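Local structure of cytochrome (Paracoccus pantotrophus, 2XTS) at residues T19-D24 against T88-V93; G27-S32 against L105-T110; K77-Y82 against V138-A143. The protein is the N-terminal, heme c-carrying part of the SoxD subunit of the sulfane dehydrogenase SoxCD, and probably passes on the electrons released when protein-bound sulfur is oxidised. One frame throughout, in Å; residues are numbered along the deposited sequence.

Contact 1 of 3, residues T19-D24 against T88-V93. With HEC (heme c), chain U.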
loop_
_atom_site.group_PDB
_atom_site.type_symbol
_atom_site.label_atom_id
_atom_site.label_comp_id
_atom_site.label_asym_id
_atom_site.label_seq_id
_atom_site.Cartn_x
_atom_site.Cartn_y
_atom_site.Cartn_z
ATOM N N THR D 19 4.895 -36.429 -0.010
ATOM C CA THR D 19 4.074 -37.555 0.409
ATOM C C THR D 19 2.738 -37.548 -0.325
ATOM O O THR D 19 1.833 -38.302 0.060
ATOM C CB THR D 19 3.862 -37.555 1.944
ATOM O OG1 THR D 19 3.201 -36.352 2.314
ATOM C CG2 THR D 19 5.188 -37.639 2.699
ATOM N N ALA D 20 2.632 -36.756 -1.398
ATOM C CA ALA D 20 1.421 -36.704 -2.194
ATOM C C ALA D 20 1.098 -38.077 -2.797
ATOM O O ALA D 20 1.994 -38.847 -3.186
ATOM C CB ALA D 20 1.564 -35.640 -3.287
ATOM N N VAL D 21 -0.198 -38.369 -2.892
ATOM C CA VAL D 21 -0.665 -39.594 -3.518
ATOM C C VAL D 21 -1.656 -39.169 -4.582
ATOM O O VAL D 21 -2.592 -38.440 -4.289
ATOM C CB VAL D 21 -1.346 -40.563 -2.530
ATOM C CG1 VAL D 21 -1.775 -41.826 -3.290
ATOM C CG2 VAL D 21 -0.434 -40.873 -1.354
ATOM N N LEU D 22 -1.421 -39.626 -5.809
ATOM C CA LEU D 22 -2.261 -39.298 -6.955
ATOM C C LEU D 22 -3.319 -40.395 -7.120
ATOM O O LEU D 22 -3.200 -41.454 -6.543
ATOM C CB LEU D 22 -1.400 -39.118 -8.209
ATOM C CG LEU D 22 -0.476 -37.874 -8.152
ATOM C CD1 LEU D 22 0.793 -38.102 -7.325
ATOM C CD2 LEU D 22 -0.095 -37.408 -9.526
ATOM N N PRO D 23 -4.400 -40.125 -7.870
ATOM C CA PRO D 23 -5.524 -41.066 -7.901
ATOM C C PRO D 23 -5.200 -42.464 -8.396
ATOM O O PRO D 23 -5.871 -43.420 -8.000
ATOM C CB PRO D 23 -6.531 -40.367 -8.814
ATOM C CG PRO D 23 -6.250 -38.922 -8.557
ATOM C CD PRO D 23 -4.760 -38.841 -8.498
ATOM N N ASP D 24 -4.167 -42.576 -9.235
ATOM C CA ASP D 24 -3.701 -43.846 -9.774
ATOM C C ASP D 24 -2.714 -44.557 -8.868
ATOM O O ASP D 24 -2.162 -45.590 -9.246
ATOM C CB ASP D 24 -3.068 -43.586 -11.144
ATOM C CG ASP D 24 -1.784 -42.733 -11.080
ATOM O OD1 ASP D 24 -1.381 -42.251 -9.996
ATOM O OD2 ASP D 24 -1.148 -42.579 -12.149
ATOM N N THR D 88 -6.962 -39.294 -2.035
ATOM C CA THR D 88 -7.086 -38.037 -1.310
ATOM C C THR D 88 -7.231 -38.286 0.186
ATOM O O THR D 88 -6.749 -37.508 1.007
ATOM C CB THR D 88 -8.285 -37.258 -1.826
ATOM O OG1 THR D 88 -8.316 -37.315 -3.259
ATOM C CG2 THR D 88 -8.280 -35.823 -1.332
ATOM N N VAL D 89 -7.948 -39.347 0.540
ATOM C CA VAL D 89 -8.161 -39.673 1.950
ATOM C C VAL D 89 -6.822 -39.973 2.630
ATOM O O VAL D 89 -6.467 -39.400 3.650
ATOM C CB VAL D 89 -9.094 -40.867 2.130
ATOM C CG1 VAL D 89 -9.346 -41.143 3.613
ATOM C CG2 VAL D 89 -10.436 -40.618 1.403
ATOM N N TYR D 90 -6.074 -40.881 2.031
ATOM C CA TYR D 90 -4.790 -41.237 2.562
ATOM C C TYR D 90 -3.907 -40.014 2.710
ATOM O O TYR D 90 -3.294 -39.760 3.750
ATOM C CB TYR D 90 -4.127 -42.289 1.633
ATOM C CG TYR D 90 -2.834 -42.785 2.218
ATOM C CD1 TYR D 90 -1.693 -41.992 2.188
ATOM C CD2 TYR D 90 -2.753 -44.037 2.830
ATOM C CE1 TYR D 90 -0.501 -42.423 2.766
ATOM C CE2 TYR D 90 -1.566 -44.471 3.395
ATOM C CZ TYR D 90 -0.456 -43.654 3.376
ATOM O OH TYR D 90 0.722 -44.090 3.927
ATOM N N ASP D 91 -3.783 -39.292 1.615
ATOM C CA ASP D 91 -2.847 -38.184 1.551
ATOM C C ASP D 91 -3.162 -37.087 2.553
ATOM O O ASP D 91 -2.289 -36.650 3.277
ATOM C CB ASP D 91 -2.870 -37.696 0.093
ATOM C CG ASP D 91 -1.837 -36.646 -0.241
ATOM O OD1 ASP D 91 -1.072 -36.212 0.639
ATOM O OD2 ASP D 91 -1.822 -36.255 -1.433
ATOM N N TYR D 92 -4.406 -36.639 2.560
ATOM C CA TYR D 92 -4.803 -35.567 3.432
ATOM C C TYR D 92 -4.631 -35.986 4.903
ATOM O O TYR D 92 -4.136 -35.211 5.725
ATOM C CB TYR D 92 -6.252 -35.151 3.150
ATOM C CG TYR D 92 -6.742 -34.021 4.029
ATOM C CD1 TYR D 92 -6.286 -32.702 3.843
ATOM C CD2 TYR D 92 -7.592 -34.251 5.097
ATOM C CE1 TYR D 92 -6.724 -31.668 4.666
ATOM C CE2 TYR D 92 -8.017 -33.210 5.884
ATOM C CZ TYR D 92 -7.578 -31.923 5.673
ATOM O OH TYR D 92 -8.060 -30.933 6.489
ATOM N N VAL D 93 -5.088 -37.189 5.256
ATOM C CA VAL D 93 -4.955 -37.647 6.636
ATOM C C VAL D 93 -3.484 -37.674 7.045
ATOM O O VAL D 93 -3.103 -37.206 8.115
ATOM C CB VAL D 93 -5.637 -39.021 6.843
ATOM C CG1 VAL D 93 -5.225 -39.631 8.165
ATOM C CG2 VAL D 93 -7.156 -38.890 6.759
HETATM FE FE HEC U . -9.897 -34.158 11.062
HETATM C CHA HEC U . -10.932 -32.384 8.355
HETATM C CHB HEC U . -9.676 -36.943 9.170
HETATM C CHC HEC U . -8.521 -35.784 13.670
HETATM C CHD HEC U . -10.690 -31.580 13.070
HETATM N NA HEC U . -10.238 -34.575 9.153
HETATM C C1A HEC U . -10.738 -33.722 8.191
HETATM C C2A HEC U . -10.971 -34.458 6.950
HETATM C C3A HEC U . -10.624 -35.736 7.174
HETATM C C4A HEC U . -10.156 -35.812 8.555
HETATM C CMA HEC U . -10.648 -36.911 6.182
HETATM C CAA HEC U . -11.532 -33.833 5.650
HETATM C CBA HEC U . -13.062 -33.768 5.672
HETATM C CGA HEC U . -13.670 -33.247 4.407
HETATM O O1A HEC U . -13.043 -32.440 3.736
HETATM O O2A HEC U . -14.812 -33.696 4.143
HETATM N NB HEC U . -9.195 -35.987 11.336
HETATM C C1B HEC U . -9.158 -37.007 10.433
HETATM C C2B HEC U . -8.385 -38.092 11.012
HETATM C C3B HEC U . -8.079 -37.774 12.254
HETATM C C4B HEC U . -8.555 -36.444 12.484
HETATM C CMB HEC U . -8.235 -39.453 10.278
HETATM C CAB HEC U . -7.263 -38.602 13.254
HETATM C CBB HEC U . -5.911 -39.016 12.623
HETATM N NC HEC U . -9.645 -33.767 13.009
HETATM C C1C HEC U . -9.078 -34.581 13.961
HETATM C C2C HEC U . -9.132 -33.936 15.240
HETATM C C3C HEC U . -9.786 -32.791 15.059
HETATM C C4C HEC U . -10.115 -32.668 13.659
HETATM C CMC HEC U . -8.636 -34.559 16.569
HETATM C CAC HEC U . -10.211 -31.748 16.087
HETATM C CBC HEC U . -9.268 -31.174 17.097
HETATM N ND HEC U . -10.635 -32.329 10.771
HETATM C C1D HEC U . -10.811 -31.358 11.730
HETATM C C2D HEC U . -11.185 -30.109 11.160
HETATM C C3D HEC U . -11.235 -30.362 9.724
HETATM C C4D HEC U . -10.931 -31.736 9.553
HETATM C CMD HEC U . -11.441 -28.759 11.811
HETATM C CAD HEC U . -11.550 -29.329 8.656
HETATM C CBD HEC U . -10.247 -28.668 8.202
HETATM C CGD HEC U . -10.448 -27.628 7.151
HETATM O O1D HEC U . -11.554 -27.528 6.579
HETATM O O2D HEC U . -9.440 -26.983 6.780
HETATM O O HOH W 1 0.564 -37.492 2.580
HETATM O O HOH W 2 0.968 -34.364 0.652
#

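Contact 2 of 3, residues G27-S32 against L105-T110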
loop_
_atom_site.group_PDB
_atom_site.type_symbol
_atom_site.label_atom_id
_atom_site.label_comp_id
_atom_site.label_asym_id
_atom_site.label_seq_id
_atom_site.Cartn_x
_atom_site.Cartn_y
_atom_site.Cartn_z
ATOM N N GLY D 27 2.833 -42.416 -5.509
ATOM C CA GLY D 27 3.104 -41.834 -4.209
ATOM C C GLY D 27 2.795 -42.745 -3.032
ATOM O O GLY D 27 3.265 -42.484 -1.919
ATOM N N LEU D 28 2.047 -43.831 -3.261
ATOM C CA LEU D 28 1.825 -44.822 -2.201
ATOM C C LEU D 28 3.144 -45.461 -1.781
ATOM O O LEU D 28 3.991 -45.741 -2.619
ATOM C CB LEU D 28 0.864 -45.924 -2.646
ATOM C CG LEU D 28 -0.598 -45.544 -2.874
ATOM C CD1 LEU D 28 -1.299 -46.724 -3.531
ATOM C CD2 LEU D 28 -1.287 -45.151 -1.591
ATOM N N ARG D 29 3.297 -45.701 -0.489
ATOM C CA ARG D 29 4.461 -46.368 0.043
ATOM C C ARG D 29 4.066 -47.731 0.597
ATOM O O ARG D 29 2.919 -47.944 1.000
ATOM C CB ARG D 29 5.090 -45.506 1.126
ATOM C CG ARG D 29 5.465 -44.129 0.612
ATOM C CD ARG D 29 6.113 -43.267 1.642
ATOM N NE ARG D 29 6.381 -41.949 1.080
ATOM C CZ ARG D 29 7.326 -41.119 1.494
ATOM N NH1 ARG D 29 8.125 -41.462 2.495
ATOM N NH2 ARG D 29 7.469 -39.948 0.887
ATOM N N PRO D 30 5.030 -48.671 0.673
ATOM C CA PRO D 30 4.719 -50.015 1.148
ATOM C C PRO D 30 4.154 -50.029 2.570
ATOM O O PRO D 30 4.689 -49.367 3.459
ATOM C CB PRO D 30 6.079 -50.729 1.064
ATOM C CG PRO D 30 6.836 -49.982 0.051
ATOM C CD PRO D 30 6.410 -48.573 0.160
ATOM N N GLY D 31 3.067 -50.762 2.767
ATOM C CA GLY D 31 2.437 -50.850 4.058
ATOM C C GLY D 31 1.058 -51.453 3.984
ATOM O O GLY D 31 0.562 -51.769 2.908
ATOM N N SER D 32 0.420 -51.555 5.142
ATOM C CA SER D 32 -0.915 -52.106 5.247
ATOM C C SER D 32 -1.557 -51.721 6.581
ATOM O O SER D 32 -0.889 -51.329 7.535
ATOM C CB SER D 32 -0.880 -53.616 5.102
ATOM O OG SER D 32 -0.212 -54.187 6.180
ATOM N N LEU D 105 1.138 -39.635 12.086
ATOM C CA LEU D 105 0.729 -40.979 11.688
ATOM C C LEU D 105 1.772 -41.638 10.804
ATOM O O LEU D 105 2.316 -41.011 9.893
ATOM C CB LEU D 105 -0.561 -40.901 10.884
ATOM C CG LEU D 105 -1.758 -40.353 11.660
ATOM C CD1 LEU D 105 -2.907 -40.104 10.716
ATOM C CD2 LEU D 105 -2.154 -41.324 12.756
ATOM N N SER D 106 2.055 -42.913 11.078
ATOM C CA SER D 106 2.895 -43.695 10.200
ATOM C C SER D 106 2.162 -44.075 8.923
ATOM O O SER D 106 0.943 -43.916 8.806
ATOM C CB SER D 106 3.364 -44.955 10.890
ATOM O OG SER D 106 2.286 -45.852 11.059
ATOM N N VAL D 107 2.913 -44.614 7.966
ATOM C CA VAL D 107 2.325 -45.139 6.751
ATOM C C VAL D 107 1.288 -46.224 7.076
ATOM O O VAL D 107 0.189 -46.210 6.544
ATOM C CB VAL D 107 3.418 -45.659 5.775
ATOM C CG1 VAL D 107 2.835 -46.563 4.693
ATOM C CG2 VAL D 107 4.195 -44.477 5.167
ATOM N N ASP D 108 1.647 -47.179 7.929
ATOM C CA ASP D 108 0.724 -48.241 8.302
ATOM C C ASP D 108 -0.490 -47.700 9.037
ATOM O O ASP D 108 -1.615 -48.136 8.792
ATOM C CB ASP D 108 1.421 -49.293 9.158
ATOM C CG ASP D 108 2.320 -50.228 8.354
ATOM O OD1 ASP D 108 2.288 -50.216 7.102
ATOM O OD2 ASP D 108 3.032 -51.011 9.021
ATOM N N ASP D 109 -0.273 -46.750 9.930
ATOM C CA ASP D 109 -1.376 -46.117 10.647
ATOM C C ASP D 109 -2.375 -45.496 9.665
ATOM O O ASP D 109 -3.585 -45.550 9.860
ATOM C CB ASP D 109 -0.907 -44.945 11.522
ATOM C CG ASP D 109 -0.105 -45.339 12.728
ATOM O OD1 ASP D 109 -0.116 -46.523 13.142
ATOM O OD2 ASP D 109 0.565 -44.417 13.270
ATOM N N THR D 110 -1.845 -44.871 8.618
ATOM C CA THR D 110 -2.692 -44.178 7.645
ATOM C C THR D 110 -3.481 -45.163 6.805
ATOM O O THR D 110 -4.655 -44.974 6.533
ATOM C CB THR D 110 -1.869 -43.185 6.794
ATOM O OG1 THR D 110 -1.130 -42.304 7.654
ATOM C CG2 THR D 110 -2.786 -42.343 5.920
HETATM O O HOH W 3 4.929 -49.522 6.257
HETATM O O HOH W 4 2.646 -53.394 7.271
#

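Contact 3 of 3, residues K77-Y82 against V138-A143. With GOL (glycerol), chain B.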
loop_
_atom_site.group_PDB
_atom_site.type_symbol
_atom_site.label_atom_id
_atom_site.label_comp_id
_atom_site.label_asym_id
_atom_site.label_seq_id
_atom_site.Cartn_x
_atom_site.Cartn_y
_atom_site.Cartn_z
ATOM N N LYS D 77 -22.055 -33.867 2.302
ATOM C CA LYS D 77 -20.933 -34.231 1.453
ATOM C C LYS D 77 -19.815 -34.793 2.305
ATOM O O LYS D 77 -19.226 -34.072 3.116
ATOM C CB LYS D 77 -20.452 -32.992 0.702
ATOM C CG LYS D 77 -21.512 -32.415 -0.248
ATOM C CD LYS D 77 -21.368 -30.925 -0.495
ATOM C CE LYS D 77 -20.124 -30.593 -1.275
ATOM N NZ LYS D 77 -19.980 -29.133 -1.487
ATOM N N THR D 78 -19.551 -36.078 2.116
ATOM C CA THR D 78 -18.578 -36.785 2.938
ATOM C C THR D 78 -17.671 -37.601 2.014
ATOM O O THR D 78 -17.878 -37.691 0.799
ATOM C CB THR D 78 -19.256 -37.761 3.913
ATOM O OG1 THR D 78 -19.820 -38.865 3.185
ATOM C CG2 THR D 78 -20.309 -37.059 4.765
ATOM N N ILE D 79 -16.661 -38.228 2.587
ATOM C CA ILE D 79 -15.824 -39.149 1.833
ATOM C C ILE D 79 -16.674 -40.107 1.009
ATOM O O ILE D 79 -16.483 -40.246 -0.195
ATOM C CB ILE D 79 -14.883 -39.944 2.769
ATOM C CG1 ILE D 79 -13.874 -39.024 3.460
ATOM C CG2 ILE D 79 -14.189 -41.052 2.004
ATOM C CD1 ILE D 79 -13.047 -39.717 4.534
ATOM N N GLY D 80 -17.638 -40.748 1.665
ATOM C CA GLY D 80 -18.457 -41.749 1.002
ATOM C C GLY D 80 -19.484 -41.199 0.032
ATOM O O GLY D 80 -19.714 -41.776 -1.009
ATOM N N SER D 81 -20.106 -40.076 0.362
ATOM C CA SER D 81 -21.171 -39.539 -0.482
ATOM C C SER D 81 -20.676 -38.692 -1.631
ATOM O O SER D 81 -21.395 -38.486 -2.587
ATOM C CB SER D 81 -22.159 -38.711 0.338
ATOM O OG SER D 81 -21.625 -37.451 0.671
ATOM N N TYR D 82 -19.458 -38.175 -1.513
ATOM C CA TYR D 82 -18.977 -37.101 -2.391
ATOM C C TYR D 82 -17.561 -37.231 -2.946
ATOM O O TYR D 82 -17.319 -36.803 -4.074
ATOM C CB TYR D 82 -19.128 -35.755 -1.699
ATOM C CG TYR D 82 -18.890 -34.537 -2.559
ATOM C CD1 TYR D 82 -19.746 -34.227 -3.595
ATOM C CD2 TYR D 82 -17.860 -33.652 -2.289
ATOM C CE1 TYR D 82 -19.538 -33.090 -4.382
ATOM C CE2 TYR D 82 -17.666 -32.523 -3.043
ATOM C CZ TYR D 82 -18.503 -32.242 -4.098
ATOM O OH TYR D 82 -18.365 -31.096 -4.857
ATOM N N VAL D 138 -9.910 -49.932 -4.997
ATOM C CA VAL D 138 -11.049 -49.290 -4.344
ATOM C C VAL D 138 -11.566 -48.153 -5.205
ATOM O O VAL D 138 -10.782 -47.295 -5.638
ATOM C CB VAL D 138 -10.679 -48.769 -2.945
ATOM C CG1 VAL D 138 -11.887 -48.014 -2.325
ATOM C CG2 VAL D 138 -10.193 -49.917 -2.053
ATOM N N VAL D 139 -12.866 -48.176 -5.484
ATOM C CA VAL D 139 -13.520 -47.143 -6.280
ATOM C C VAL D 139 -14.600 -46.561 -5.390
ATOM O O VAL D 139 -15.456 -47.289 -4.905
ATOM C CB VAL D 139 -14.116 -47.714 -7.590
ATOM C CG1 VAL D 139 -14.823 -46.619 -8.378
ATOM C CG2 VAL D 139 -13.025 -48.368 -8.432
ATOM N N LEU D 140 -14.545 -45.254 -5.159
ATOM C CA LEU D 140 -15.528 -44.596 -4.318
ATOM C C LEU D 140 -16.832 -44.349 -5.072
ATOM O O LEU D 140 -16.824 -44.187 -6.309
ATOM C CB LEU D 140 -14.970 -43.271 -3.771
ATOM C CG LEU D 140 -13.789 -43.388 -2.807
ATOM C CD1 LEU D 140 -13.444 -42.024 -2.242
ATOM C CD2 LEU D 140 -14.075 -44.405 -1.691
ATOM N N PRO D 141 -17.951 -44.269 -4.328
ATOM C CA PRO D 141 -19.239 -44.100 -4.982
ATOM C C PRO D 141 -19.313 -42.924 -5.959
ATOM O O PRO D 141 -19.959 -43.033 -6.997
ATOM C CB PRO D 141 -20.189 -43.875 -3.802
ATOM C CG PRO D 141 -19.616 -44.744 -2.739
ATOM C CD PRO D 141 -18.112 -44.570 -2.893
ATOM N N ASN D 142 -18.724 -41.783 -5.597
ATOM C CA ASN D 142 -18.819 -40.582 -6.425
ATOM C C ASN D 142 -17.613 -40.359 -7.348
ATOM O O ASN D 142 -17.339 -39.221 -7.751
ATOM C CB ASN D 142 -19.072 -39.343 -5.561
ATOM C CG ASN D 142 -19.795 -38.254 -6.298
ATOM O OD1 ASN D 142 -20.691 -38.540 -7.083
ATOM N ND2 ASN D 142 -19.482 -37.008 -5.998
ATOM N N ALA D 143 -16.895 -41.434 -7.676
ATOM C CA ALA D 143 -15.757 -41.361 -8.593
ATOM C C ALA D 143 -16.054 -40.642 -9.897
ATOM O O ALA D 143 -15.177 -39.993 -10.450
ATOM C CB ALA D 143 -15.255 -42.765 -8.904
HETATM C C1 GOL B . -23.458 -40.753 -3.645
HETATM O O1 GOL B . -23.873 -39.717 -2.801
HETATM C C2 GOL B . -23.319 -40.195 -5.039
HETATM O O2 GOL B . -24.597 -39.825 -5.520
HETATM C C3 GOL B . -22.693 -41.216 -5.974
HETATM O O3 GOL B . -22.451 -40.629 -7.230
HETATM O O HOH W 5 -17.731 -41.205 -3.048
#

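Contact 1 of 3, residues T19-D24 against T88-V93
Helix 86-96 of the class I cytochrome c fold lies between the heme and the loop 19-24: Y92 and V93 turn to the heme, Y90 and D91 to the loop. The polar part of the contact is built on the carboxylate of D91. Its CG stands anti to the backbone N (chi1 -173°), and V21 N donates to D91 OD2 at 3.0 Å in a nearly straight bond (164°), arriving from well above the carboxylate plane. A20 CA approaches the same D91 OD2 to 3.4 Å. The other oxygen, D91 OD1, is hydrogen-bonded to two waters, each 2.8 Å away; one of these also bonds to T19 O and T19 OG1, though it has fewer protons than acceptors around it, so the carboxylate is tied to the loop both directly and through water. An alanine in place of D91 would lose the acceptor for V21 N and the anchor of both waters, and would probably loosen the loop from the helix. The apolar part is V21 CG2 on Y90 CD1 at 3.9 Å, the side chains crossing at about a right angle. Y111 meets the Y90 ring from helix 107-120, and Y233 of the neighbouring sulfite dehydrogenase chain packs on A20. On the heme side, V93 CG1 reaches the heme methyl CMB at 3.7 Å, and Y92 CE2 comes within 3.4 Å of heme C2A.

Contact 2 of 3, residues G27-S32 against L105-T110
A capping box opens helix 107-120, the C-terminal helix of the cytochrome c fold, and the loop 27-32 runs past its first turn on the way into strand 32-34. In the box, S106 OG accepts from D109 N at 2.9 Å, and D109 OD2 accepts in return from S106 N, the two bonds being similarly straight (162° and 165°). S106 O is gripped twice, by T110 N and by T110 OG1, which closes the first turn.

Between the segments the polar link is D108. Its CG lies beside its own backbone N (chi1 -76°), which swings OD1 to the loop, where S32 N donates to D108 OD1 at 3.0 Å from above the carboxylate plane. The same oxygen takes a proton from a water that also donates to P30 O; a second water joins D108 OD2 to S32 OG. With OD1 accepting two hydrogen bonds and OD2 one, the carboxylate is probably ionised.

V107 supplies the van der Waals contact: CG1 lies against the carbonyl P30 O at 3.6 Å, and CG2 meets R29 CD at 4.2 Å, the two side chains crossing at about a right angle. The R29 chain then runs on, extended, to its guanidinium, where NH2 bonds to S15 O, and R29 O accepts from the hydroxyl of Y111. G31 passes close against the helix: a side chain there would collide with V107 CG1 and D108 OD1, and G31 CA already stands 3.1 Å from D108 OD1.

Contact 3 of 3, residues K77-Y82 against V138-A143
Within 77-82, residues from about 79 on form a weakly bonded helical turn with T78 at its N-cap, while 138-143 is an extended run that folds into a type I turn from L140 to A143, closed by A143 N on L140 O at 3.1 Å. The two backbones come nearest at Y82 and N142, with CA atoms 5.3 Å apart. A capping box shapes the helical turn: S81 N donates to T78 OG1, and T78 N to S81 OG, which also bonds to V76 O.

N142 carries the polar link. Its CG is anti to the backbone N (chi1 -153°), so that ND2 donates to Y82 O at 2.9 Å, almost straight (170°) and with the acceptor in the amide plane. The amide lies alongside the Y82 ring, their planes 30° apart, and ND2 is 3.7 Å from Y82 CD1. Glycerol, probably from the crystallisation liquor, bridges the segments by donating to S81 O and N142 OD1, while a water links G80 O to N142 N. P141 CG rests on G80 O at 3.4 Å, and L140 CD1 touches I79 CG2 loosely at 4.4 Å. Y82 OH is hydrogen-bonded to T247 OG1 of the neighbouring sulfite dehydrogenase chain. I79 also touches the heme and W83, so the arrangement fastens the chain beyond the C-terminal helix of a class I cytochrome c domain to a short helical turn at its heme pocket.

Contacts 1 and 3 are buried, contact 2 lies at the surface, and all three fasten a loop to a helical element of the cytochrome domain. Contacts 1 and 2 draw on the same loop, between helix 11-17 and strand 32-34, and meet where Y90 OH packs on V107 CG1; contact 3 joins contact 1 through I79 CG2 and V89 CG2, 3.8 Å apart, whereas contacts 2 and 3 do not touch. In contacts 1 and 2 an aspartate on the helix accepts a loop N-H and holds waters. Contact 3 reverses the roles, a loop asparagine donating to a carbonyl. Heme is touched from contacts 1 and 3, and from contact 2 through L105.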